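Local structure of Methylcobalamin\: coenzyme M methyltransferase (Methanosarcina mazei, 4AY7) at residues Leu19-Ala22 / Pro27-Lys30; Leu65-His70 / Glu76-Pro81; Gly290-Pro295 / Ala308-Ala313; Asp319-Gly324 / Lys337-Ala342. The protein catalyses the zinc-dependent transfer of a methyl group from methylcobalamin to coenzyme M in methanogenesis. All blocks are in the same frame, centred on the assembly; numbering follows the deposited sequence.

Contact 1 of 4, residues Leu19-Ala22 / Pro27-Lys30; sequences LLAA and PVDK
Val28 sets its CG1 anti to its own carbonyl carbon and beside its backbone N (chi1 -66°), and this swings the methyl across to the alanines of helix 15-24. Val28 CG1 meets Ala21 CB at 3.7 Å and lies as near to Ala22 N, while the CB of Ala22 is a looser neighbour at 4.3 Å from Val28 CG1. One methyl thus sits against two successive alanines of a helix turn, whose short side chains let the returning chain come in close. Nothing polar joins the two segments here: the fit is apolar, and Pro27 adds just its carbonyl oxygen, Pro27 O lying 4.2 Å from the CB of Ala21. At the next residue, Asp29 forms a salt bridge with Arg18 of the same helix, a second tie between loop and helix. A bound magnesium ion lies about 7 Å from the Val28 side chain at the nearest atoms. On its inner side the helix rests on the starts of barrel strands: Leu19 and Leu20 pack on Val206 of strand 206-210, and Leu19 and Ala22 on Val320 of strand 320-323.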
loop_
_atom_site.group_PDB
_atom_site.type_symbol
_atom_site.label_atom_id
_atom_site.label_comp_id
_atom_site.label_asym_id
_atom_site.label_seq_id
_atom_site.Cartn_x
_atom_site.Cartn_y
_atom_site.Cartn_z
ATOM N N LEU A 19 7.582 -14.681 -1.174
ATOM C CA LEU A 19 7.295 -13.238 -1.302
ATOM C C LEU A 19 8.492 -12.402 -0.897
ATOM O O LEU A 19 8.856 -11.437 -1.563
ATOM C CB LEU A 19 6.003 -12.777 -0.566
ATOM C CG LEU A 19 5.620 -11.290 -0.713
ATOM C CD1 LEU A 19 5.498 -10.895 -2.194
ATOM C CD2 LEU A 19 4.357 -10.942 0.119
ATOM N N LEU A 20 9.057 -12.723 0.244
ATOM C CA LEU A 20 10.176 -11.988 0.789
ATOM C C LEU A 20 11.422 -12.114 -0.139
ATOM O O LEU A 20 12.115 -11.143 -0.459
ATOM C CB LEU A 20 10.455 -12.524 2.225
ATOM C CG LEU A 20 9.416 -12.143 3.275
ATOM C CD1 LEU A 20 9.800 -12.841 4.563
ATOM C CD2 LEU A 20 9.291 -10.653 3.504
ATOM N N ALA A 21 11.676 -13.316 -0.596
ATOM C CA ALA A 21 12.781 -13.551 -1.589
ATOM C C ALA A 21 12.567 -12.716 -2.849
ATOM O O ALA A 21 13.483 -11.955 -3.318
ATOM C CB ALA A 21 12.915 -15.038 -1.907
ATOM N N ALA A 22 11.357 -12.762 -3.370
ATOM C CA ALA A 22 11.030 -11.947 -4.552
ATOM C C ALA A 22 11.269 -10.481 -4.439
ATOM O O ALA A 22 11.803 -9.849 -5.350
ATOM C CB ALA A 22 9.607 -12.237 -5.038
ATOM N N PRO A 27 16.845 -15.363 -5.691
ATOM C CA PRO A 27 16.186 -16.240 -6.661
ATOM C C PRO A 27 14.929 -16.913 -6.114
ATOM O O PRO A 27 14.845 -17.272 -4.931
ATOM C CB PRO A 27 17.250 -17.296 -7.016
ATOM C CG PRO A 27 18.544 -16.681 -6.620
ATOM C CD PRO A 27 18.242 -15.769 -5.462
ATOM N N VAL A 28 13.954 -17.021 -6.978
ATOM C CA VAL A 28 12.757 -17.767 -6.660
ATOM C C VAL A 28 12.385 -18.764 -7.728
ATOM O O VAL A 28 12.833 -18.656 -8.888
ATOM C CB VAL A 28 11.563 -16.809 -6.463
ATOM C CG1 VAL A 28 11.768 -15.951 -5.251
ATOM C CG2 VAL A 28 11.370 -15.986 -7.726
ATOM N N ASP A 29 11.561 -19.730 -7.328
ATOM C CA ASP A 29 11.036 -20.712 -8.253
ATOM C C ASP A 29 10.061 -20.116 -9.257
ATOM O O ASP A 29 10.004 -20.529 -10.393
ATOM C CB ASP A 29 10.374 -21.869 -7.490
ATOM C CG ASP A 29 9.321 -21.402 -6.477
ATOM O OD1 ASP A 29 9.323 -20.225 -5.961
ATOM O OD2 ASP A 29 8.497 -22.283 -6.146
ATOM N N LYS A 30 9.257 -19.146 -8.821
ATOM C CA LYS A 30 8.234 -18.529 -9.663
ATOM C C LYS A 30 7.790 -17.192 -9.081
ATOM O O LYS A 30 8.045 -16.954 -7.928
ATOM C CB LYS A 30 7.016 -19.478 -9.815
ATOM C CG LYS A 30 6.164 -19.641 -8.575
ATOM C CD LYS A 30 5.143 -20.778 -8.660
ATOM C CE LYS A 30 4.294 -20.832 -7.426
ATOM N NZ LYS A 30 3.448 -22.047 -7.274
#

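Contact 2 of 4, residues Leu65-His70 / Glu76-Pro81; sequences LALANH and EAVRLP
The imidazole of His70 takes Val78 CG2 obliquely, with 3.8 Å between that methyl and His70 CG; Ala77 O also approaches the ring at a slant. The ring's ND1 hydrogen-bonds to Leu75 O in the turn linking the segments, so its polar corner is tied while its carbon side meets the valine. Further along, in the middle of strand 78-80, the Arg79 guanidinium has Pro81 O at its edge and in its plane, and its NE bonds to Val36 O; the arginine leads away from the helix toward Gln38, a residue that binds coenzyme M.

Val78 is the wedge. With its CG1 anti to the backbone N (chi1 180°), Val78 CG1 presses on Ala66 CB at 3.4 Å, a close fit for two carbons, and Val78 CG1 also meets Leu67 CD2 at 3.7 Å. This is helix-on-strand packing in the TIM barrel: helix 59-71 runs into a turn and strand 78-80 comes back along it, at 146° between the segment directions, then pairs in parallel with strand 150-155. With an alanine here in place of His70, Leu75 O would probably be left without its ring donor and Val78 CG2 without the ring packed against it.

Two waters link the backbones. One accepts from Arg79 N at 3.0 Å and also bonds to Ala66 O; the other bridges Asn69 O and Ala77 O, 2.7 Å from each. The Leu67 and Leu80 side chains both reach Ile140 on helix 130-144.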
loop_
_atom_site.group_PDB
_atom_site.type_symbol
_atom_site.label_atom_id
_atom_site.label_comp_id
_atom_site.label_asym_id
_atom_site.label_seq_id
_atom_site.Cartn_x
_atom_site.Cartn_y
_atom_site.Cartn_z
ATOM N N LEU A 65 -12.841 -10.311 6.191
ATOM C CA LEU A 65 -12.814 -9.873 4.814
ATOM C C LEU A 65 -11.432 -10.036 4.146
ATOM O O LEU A 65 -11.350 -10.329 2.879
ATOM C CB LEU A 65 -13.210 -8.459 4.698
ATOM C CG LEU A 65 -13.303 -7.813 3.348
ATOM C CD1 LEU A 65 -14.348 -8.525 2.442
ATOM C CD2 LEU A 65 -13.627 -6.357 3.617
ATOM N N ALA A 66 -10.356 -9.823 4.936
ATOM C CA ALA A 66 -8.975 -9.980 4.381
ATOM C C ALA A 66 -8.680 -11.409 3.974
ATOM O O ALA A 66 -8.074 -11.720 2.897
ATOM C CB ALA A 66 -7.941 -9.571 5.421
ATOM N N LEU A 67 -9.091 -12.298 4.858
ATOM C CA LEU A 67 -8.821 -13.683 4.660
ATOM C C LEU A 67 -9.617 -14.165 3.456
ATOM O O LEU A 67 -9.174 -15.071 2.762
ATOM C CB LEU A 67 -9.194 -14.518 5.880
ATOM C CG LEU A 67 -8.209 -14.480 7.043
ATOM C CD1 LEU A 67 -7.106 -15.545 6.980
ATOM C CD2 LEU A 67 -7.526 -13.133 7.039
ATOM N N ALA A 68 -10.782 -13.554 3.225
ATOM C CA ALA A 68 -11.685 -13.979 2.173
ATOM C C ALA A 68 -11.055 -13.745 0.816
ATOM O O ALA A 68 -11.246 -14.604 -0.069
ATOM C CB ALA A 68 -13.076 -13.303 2.304
ATOM N N ASN A 69 -10.295 -12.646 0.643
ATOM C CA ASN A 69 -9.601 -12.381 -0.616
ATOM C C ASN A 69 -8.184 -12.977 -0.599
ATOM O O ASN A 69 -7.229 -12.417 -1.233
ATOM C CB ASN A 69 -9.536 -10.863 -0.979
ATOM C CG ASN A 69 -9.277 -10.638 -2.482
ATOM O OD1 ASN A 69 -8.995 -11.614 -3.200
ATOM N ND2 ASN A 69 -9.406 -9.395 -2.974
ATOM N N HIS A 70 -8.056 -14.043 0.196
ATOM C CA HIS A 70 -6.919 -14.926 0.192
ATOM C C HIS A 70 -7.443 -16.315 -0.066
ATOM O O HIS A 70 -7.004 -17.013 -0.978
ATOM C CB HIS A 70 -6.167 -14.848 1.529
ATOM C CG HIS A 70 -5.209 -15.962 1.730
ATOM N ND1 HIS A 70 -4.194 -16.199 0.867
ATOM C CD2 HIS A 70 -5.150 -16.952 2.695
ATOM C CE1 HIS A 70 -3.510 -17.296 1.265
ATOM N NE2 HIS A 70 -4.092 -17.756 2.391
ATOM N N GLU A 76 -1.660 -14.686 -2.898
ATOM C CA GLU A 76 -0.698 -15.365 -2.049
ATOM C C GLU A 76 -0.186 -14.512 -0.932
ATOM O O GLU A 76 0.926 -14.683 -0.499
ATOM C CB GLU A 76 0.416 -15.892 -2.952
ATOM C CG GLU A 76 -0.142 -16.977 -3.878
ATOM C CD GLU A 76 0.852 -17.531 -4.914
ATOM O OE1 GLU A 76 1.839 -16.858 -5.317
ATOM O OE2 GLU A 76 0.648 -18.718 -5.290
ATOM N N ALA A 77 -1.050 -13.663 -0.367
ATOM C CA ALA A 77 -0.721 -12.872 0.833
ATOM C C ALA A 77 -2.047 -12.408 1.407
ATOM O O ALA A 77 -3.069 -12.502 0.740
ATOM C CB ALA A 77 0.123 -11.662 0.496
ATOM N N VAL A 78 -2.046 -11.962 2.643
ATOM C CA VAL A 78 -3.262 -11.330 3.217
ATOM C C VAL A 78 -2.888 -9.905 3.480
ATOM O O VAL A 78 -1.905 -9.674 4.207
ATOM C CB VAL A 78 -3.700 -11.985 4.525
ATOM C CG1 VAL A 78 -4.976 -11.288 5.091
ATOM C CG2 VAL A 78 -3.994 -13.468 4.307
ATOM N N ARG A 79 -3.668 -8.954 2.972
ATOM C CA ARG A 79 -3.360 -7.522 3.045
ATOM C C ARG A 79 -4.519 -6.840 3.841
ATOM O O ARG A 79 -5.700 -7.059 3.567
ATOM C CB ARG A 79 -3.366 -6.925 1.669
ATOM C CG ARG A 79 -2.572 -5.642 1.473
ATOM C CD ARG A 79 -3.288 -4.439 1.810
ATOM N NE ARG A 79 -2.711 -3.177 1.373
ATOM C CZ ARG A 79 -3.329 -2.046 1.642
ATOM N NH1 ARG A 79 -4.492 -2.046 2.301
ATOM N NH2 ARG A 79 -2.849 -0.886 1.244
ATOM N N LEU A 80 -4.119 -5.975 4.739
ATOM C CA LEU A 80 -5.037 -5.132 5.523
ATOM C C LEU A 80 -4.384 -3.818 5.866
ATOM O O LEU A 80 -3.152 -3.712 5.832
ATOM C CB LEU A 80 -5.462 -5.872 6.786
ATOM C CG LEU A 80 -4.506 -6.080 7.928
ATOM C CD1 LEU A 80 -5.287 -6.558 9.141
ATOM C CD2 LEU A 80 -3.434 -7.139 7.633
ATOM N N PRO A 81 -5.178 -2.800 6.245
ATOM C CA PRO A 81 -6.617 -2.708 6.226
ATOM C C PRO A 81 -7.105 -2.256 4.856
ATOM O O PRO A 81 -6.507 -2.689 3.830
ATOM C CB PRO A 81 -6.896 -1.651 7.320
ATOM C CG PRO A 81 -5.738 -0.704 7.196
ATOM C CD PRO A 81 -4.558 -1.567 6.777
HETATM O O HOH W 1 -6.177 -9.770 1.582
HETATM O O HOH W 2 -5.005 -11.071 -0.448
#

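Contact 3 of 4, residues Gly290-Pro295 / Ala308-Ala313; sequences GNVSSP and AEAKEA
Asn291 and Val292, consecutive on the strand, send their side chains to different turns of helix 303-315. The amide of Asn291 is turned so that OD1, not ND2, faces the helix, where Asn291 OD1 lies 3.4 Å from the CB of Ala313. Its CG sits between the backbone N and the carbonyl carbon (chi1 59°), a crowded position that aims the short side chain at the helix. A turn earlier on the helix, Val292 lays CG2 against the backbone of Ala310, 4.0 Å from its CA, so a methyl rests on helix main chain more than on a side chain. The other branch, Val292 CG1, points to the carboxylate end of Glu309, 4.3 Å from OE1. That carboxylate is anchored by a hydrogen bond between OE1 and Thr297 OG1, and a water accepting from Ser293 N at 3.0 Å donates to the same OE1. The axes of strand 290-292 and helix 308-313 approach to 8.1 Å, with small alanines facing the strand, and run at 151° to each other.

The peptide before Asn291 is cis, and right after the strand the OG of Ser293 N-caps helix 294-298 by bonding to Phe296 N. Strand 287-292, helix 303-315 and strand 320-323 make a beta-alpha-beta crossover of the TIM barrel: Gly290 and Val292 hydrogen-bond to strand 320-323, Ala310 leans on Leu321 there, and on the flank Val292 touches Leu339 and Ala310 touches Ala342 of helix 333-346.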
loop_
_atom_site.group_PDB
_atom_site.type_symbol
_atom_site.label_atom_id
_atom_site.label_comp_id
_atom_site.label_asym_id
_atom_site.label_seq_id
_atom_site.Cartn_x
_atom_site.Cartn_y
_atom_site.Cartn_z
ATOM N N GLY A 290 3.466 -5.224 -9.479
ATOM C CA GLY A 290 2.348 -4.717 -10.308
ATOM C C GLY A 290 2.043 -5.638 -11.458
ATOM O O GLY A 290 2.336 -6.806 -11.350
ATOM N N ASN A 291 1.469 -5.149 -12.564
ATOM C CA ASN A 291 1.030 -3.757 -12.775
ATOM C C ASN A 291 -0.354 -3.687 -13.442
ATOM O O ASN A 291 -0.610 -2.806 -14.304
ATOM C CB ASN A 291 2.034 -3.042 -13.664
ATOM C CG ASN A 291 2.192 -3.718 -15.004
ATOM O OD1 ASN A 291 1.615 -4.781 -15.225
ATOM N ND2 ASN A 291 2.982 -3.133 -15.882
ATOM N N VAL A 292 -1.224 -4.640 -13.117
ATOM C CA VAL A 292 -2.385 -4.833 -13.930
ATOM C C VAL A 292 -3.400 -3.742 -13.522
ATOM O O VAL A 292 -3.671 -3.530 -12.316
ATOM C CB VAL A 292 -2.953 -6.302 -13.858
ATOM C CG1 VAL A 292 -4.205 -6.413 -14.773
ATOM C CG2 VAL A 292 -1.879 -7.345 -14.271
ATOM N N SER A 293 -3.938 -3.031 -14.526
ATOM C CA SER A 293 -4.708 -1.814 -14.252
ATOM C C SER A 293 -5.927 -2.143 -13.409
ATOM O O SER A 293 -6.796 -2.886 -13.833
ATOM C CB SER A 293 -5.243 -1.260 -15.537
ATOM O OG SER A 293 -6.092 -0.136 -15.325
ATOM N N SER A 294 -6.028 -1.559 -12.237
ATOM C CA SER A 294 -7.257 -1.775 -11.432
ATOM C C SER A 294 -8.562 -1.229 -12.085
ATOM O O SER A 294 -9.535 -1.936 -12.156
ATOM C CB SER A 294 -7.123 -1.196 -10.008
ATOM O OG SER A 294 -6.129 -1.986 -9.320
ATOM N N PRO A 295 -8.562 0.038 -12.523
ATOM C CA PRO A 295 -9.799 0.584 -13.097
ATOM C C PRO A 295 -10.133 0.107 -14.500
ATOM O O PRO A 295 -11.336 0.015 -14.823
ATOM C CB PRO A 295 -9.557 2.126 -13.048
ATOM C CG PRO A 295 -8.056 2.252 -13.196
ATOM C CD PRO A 295 -7.508 1.085 -12.381
ATOM N N ALA A 308 -4.070 -11.844 -20.317
ATOM C CA ALA A 308 -3.172 -11.308 -21.308
ATOM C C ALA A 308 -2.206 -10.221 -20.751
ATOM O O ALA A 308 -0.984 -10.241 -21.027
ATOM C CB ALA A 308 -3.927 -10.788 -22.516
ATOM N N GLU A 309 -2.726 -9.286 -19.983
ATOM C CA GLU A 309 -1.928 -8.190 -19.443
ATOM C C GLU A 309 -1.053 -8.687 -18.321
ATOM O O GLU A 309 0.046 -8.184 -18.179
ATOM C CB GLU A 309 -2.830 -7.009 -18.999
ATOM C CG GLU A 309 -3.468 -6.382 -20.252
ATOM C CD GLU A 309 -4.493 -5.283 -19.913
ATOM O OE1 GLU A 309 -4.510 -4.808 -18.734
ATOM O OE2 GLU A 309 -5.302 -4.915 -20.838
ATOM N N ALA A 310 -1.527 -9.671 -17.543
ATOM C CA ALA A 310 -0.711 -10.385 -16.544
ATOM C C ALA A 310 0.505 -11.048 -17.173
ATOM O O ALA A 310 1.698 -10.852 -16.764
ATOM C CB ALA A 310 -1.530 -11.431 -15.798
ATOM N N LYS A 311 0.215 -11.839 -18.207
ATOM C CA LYS A 311 1.250 -12.519 -18.972
ATOM C C LYS A 311 2.312 -11.546 -19.490
ATOM O O LYS A 311 3.505 -11.798 -19.345
ATOM C CB LYS A 311 0.619 -13.266 -20.164
ATOM C CG LYS A 311 1.563 -14.156 -20.949
ATOM C CD LYS A 311 0.847 -14.868 -22.128
ATOM C CE LYS A 311 1.762 -15.759 -22.969
ATOM N NZ LYS A 311 1.013 -16.724 -23.896
ATOM N N GLU A 312 1.874 -10.453 -20.084
ATOM C CA GLU A 312 2.771 -9.395 -20.471
ATOM C C GLU A 312 3.701 -8.856 -19.324
ATOM O O GLU A 312 4.882 -8.684 -19.551
ATOM C CB GLU A 312 2.022 -8.254 -21.138
ATOM C CG GLU A 312 2.969 -7.280 -21.763
ATOM C CD GLU A 312 2.363 -6.421 -22.862
ATOM O OE1 GLU A 312 1.245 -6.744 -23.393
ATOM O OE2 GLU A 312 3.076 -5.406 -23.207
ATOM N N ALA A 313 3.172 -8.545 -18.141
ATOM C CA ALA A 313 3.987 -8.192 -17.009
ATOM C C ALA A 313 4.988 -9.277 -16.587
ATOM O O ALA A 313 6.188 -8.994 -16.347
ATOM C CB ALA A 313 3.101 -7.778 -15.838
HETATM O O HOH W 3 -3.038 -3.500 -17.331
#

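Contact 4 of 4, residues Asp319-Gly324 / Lys337-Ala342; sequences DVLAPG and KALVAA. With MG (magnesium ion), chain D.
Leu339 of helix 333-346 closes on Pro323, with Leu339 CD1 beside the pyrrolidine at 3.8 Å from Pro323 CD and 4.0 Å from its CG. This, together with the approach of Leu321 from the strand, is the tight part. Leu321 holds its CG anti to the backbone N (chi1 176°), which extends it toward the helix until Leu321 CD2 lies 3.5 Å from Leu339 O. Each leucine thus meets a different part of the other segment: Leu321 a helix carbonyl, Leu339 the proline ring. Between the leucine side chains themselves the fit is slacker: Leu321 CG and Leu339 CD2 are 4.5 Å apart.

Away from this core the segments part. Lys337 lies on the exposed side of the helix, and the strand leads back to Asp319, which is buried but sits well away from the helix segment and takes no part in the contact with it. Asp319 OD1 binds a magnesium ion at 2.2 Å, with two waters also on the metal, while OD2 stands off and is held by a salt bridge to Lys279 and a hydrogen bond from Leu288 N. The metal on OD1 and the bonds on OD2 together would probably keep the carboxylate from rotating.

Around the core, Leu298 of helix 294-298 packs on both Pro323 and Leu339. Helix 303-315 flanks helix 333-346, with Val303 and Ile306 against Ala338, while Val320 and Ala322 of strand 320-323 touch Val289 on the neighbouring strand 287-292.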
loop_
_atom_site.group_PDB
_atom_site.type_symbol
_atom_site.label_atom_id
_atom_site.label_comp_id
_atom_site.label_asym_id
_atom_site.label_seq_id
_atom_site.Cartn_x
_atom_site.Cartn_y
_atom_site.Cartn_z
ATOM N N ASP A 319 8.457 -8.565 -10.661
ATOM C CA ASP A 319 8.955 -9.363 -9.588
ATOM C C ASP A 319 7.895 -10.002 -8.739
ATOM O O ASP A 319 8.093 -11.085 -8.170
ATOM C CB ASP A 319 9.933 -8.542 -8.781
ATOM C CG ASP A 319 11.074 -8.036 -9.632
ATOM O OD1 ASP A 319 11.844 -8.901 -10.071
ATOM O OD2 ASP A 319 11.174 -6.841 -9.974
ATOM N N VAL A 320 6.810 -9.285 -8.563
ATOM C CA VAL A 320 5.620 -9.713 -7.841
ATOM C C VAL A 320 4.400 -9.291 -8.676
ATOM O O VAL A 320 4.228 -8.085 -8.967
ATOM C CB VAL A 320 5.481 -9.097 -6.445
ATOM C CG1 VAL A 320 4.085 -9.416 -5.869
ATOM C CG2 VAL A 320 6.627 -9.577 -5.487
ATOM N N LEU A 321 3.647 -10.269 -9.143
ATOM C CA LEU A 321 2.488 -9.962 -10.023
ATOM C C LEU A 321 1.354 -9.487 -9.130
ATOM O O LEU A 321 0.989 -10.163 -8.129
ATOM C CB LEU A 321 2.051 -11.159 -10.799
ATOM C CG LEU A 321 0.819 -11.077 -11.705
ATOM C CD1 LEU A 321 1.089 -10.004 -12.740
ATOM C CD2 LEU A 321 0.349 -12.395 -12.333
ATOM N N ALA A 322 0.800 -8.331 -9.476
ATOM C CA ALA A 322 -0.212 -7.689 -8.592
ATOM C C ALA A 322 -1.020 -6.645 -9.342
ATOM O O ALA A 322 -0.590 -6.181 -10.377
ATOM C CB ALA A 322 0.485 -7.046 -7.367
ATOM N N PRO A 323 -2.181 -6.193 -8.748
ATOM C CA PRO A 323 -2.904 -5.052 -9.282
ATOM C C PRO A 323 -1.988 -3.808 -9.272
ATOM O O PRO A 323 -1.171 -3.637 -8.365
ATOM C CB PRO A 323 -4.075 -4.899 -8.310
ATOM C CG PRO A 323 -4.249 -6.282 -7.732
ATOM C CD PRO A 323 -2.867 -6.797 -7.592
ATOM N N GLY A 324 -2.203 -2.896 -10.194
ATOM C CA GLY A 324 -1.466 -1.681 -10.198
ATOM C C GLY A 324 -1.824 -0.710 -9.073
ATOM O O GLY A 324 -1.012 0.065 -8.673
ATOM N N LYS A 337 -9.219 -13.802 -9.444
ATOM C CA LYS A 337 -8.745 -15.144 -9.671
ATOM C C LYS A 337 -8.020 -15.327 -11.028
ATOM O O LYS A 337 -7.184 -16.205 -11.186
ATOM C CB LYS A 337 -9.905 -16.148 -9.618
ATOM C CG LYS A 337 -10.469 -16.329 -8.229
ATOM C CD LYS A 337 -11.555 -17.359 -8.160
ATOM C CE LYS A 337 -10.923 -18.731 -8.147
ATOM N NZ LYS A 337 -12.099 -19.630 -8.007
ATOM N N ALA A 338 -8.388 -14.485 -11.994
ATOM C CA ALA A 338 -7.771 -14.485 -13.309
ATOM C C ALA A 338 -6.328 -14.069 -13.181
ATOM O O ALA A 338 -5.517 -14.526 -13.947
ATOM C CB ALA A 338 -8.514 -13.592 -14.292
ATOM N N LEU A 339 -5.957 -13.216 -12.229
ATOM C CA LEU A 339 -4.518 -12.957 -11.999
ATOM C C LEU A 339 -3.668 -14.151 -11.645
ATOM O O LEU A 339 -2.554 -14.360 -12.151
ATOM C CB LEU A 339 -4.304 -11.952 -10.843
ATOM C CG LEU A 339 -4.369 -10.470 -11.121
ATOM C CD1 LEU A 339 -4.047 -9.658 -9.828
ATOM C CD2 LEU A 339 -3.495 -10.120 -12.319
ATOM N N VAL A 340 -4.164 -14.909 -10.710
ATOM C CA VAL A 340 -3.540 -16.073 -10.188
ATOM C C VAL A 340 -3.459 -17.108 -11.285
ATOM O O VAL A 340 -2.372 -17.712 -11.510
ATOM C CB VAL A 340 -4.327 -16.653 -8.988
ATOM C CG1 VAL A 340 -3.651 -17.951 -8.550
ATOM C CG2 VAL A 340 -4.433 -15.590 -7.878
ATOM N N ALA A 341 -4.557 -17.279 -12.040
ATOM C CA ALA A 341 -4.549 -18.224 -13.163
ATOM C C ALA A 341 -3.469 -17.858 -14.228
ATOM O O ALA A 341 -2.752 -18.707 -14.658
ATOM C CB ALA A 341 -5.953 -18.345 -13.805
ATOM N N ALA A 342 -3.333 -16.584 -14.575
ATOM C CA ALA A 342 -2.294 -16.157 -15.501
ATOM C C ALA A 342 -0.883 -16.547 -15.013
ATOM O O ALA A 342 0.019 -16.916 -15.777
ATOM C CB ALA A 342 -2.422 -14.659 -15.740
HETATM MG MG MG D . 13.312 -10.184 -11.070
HETATM O O HOH W 4 12.631 -11.937 -10.310
HETATM O O HOH W 5 12.673 -10.247 -13.054
#

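How the contacts relate
The four contacts follow one another along a single TIM-barrel chain. Contacts 3 and 4 are close neighbours, their centres 7 Å apart: helix 303-315 leads into strand 320-323, which lies beside strand 287-292 in the parallel sheet. Contact 2 belongs to strand 78-80 at the far edge of the parallel strand order, its centre 14 Å from that of contact 4. The segment holding Pro32, Val33 and Cys34 bonds to Glu76 on one side and Leu321 on the other, consistent with closing the barrel. Contact 1, 15 Å from contact 4 between centres, touches it at Asp319 and Val320. Magnesium sits at the start of strand 320-323 and the zinc ligand Cys325 just past its end, placing the two metals at opposite ends of one strand.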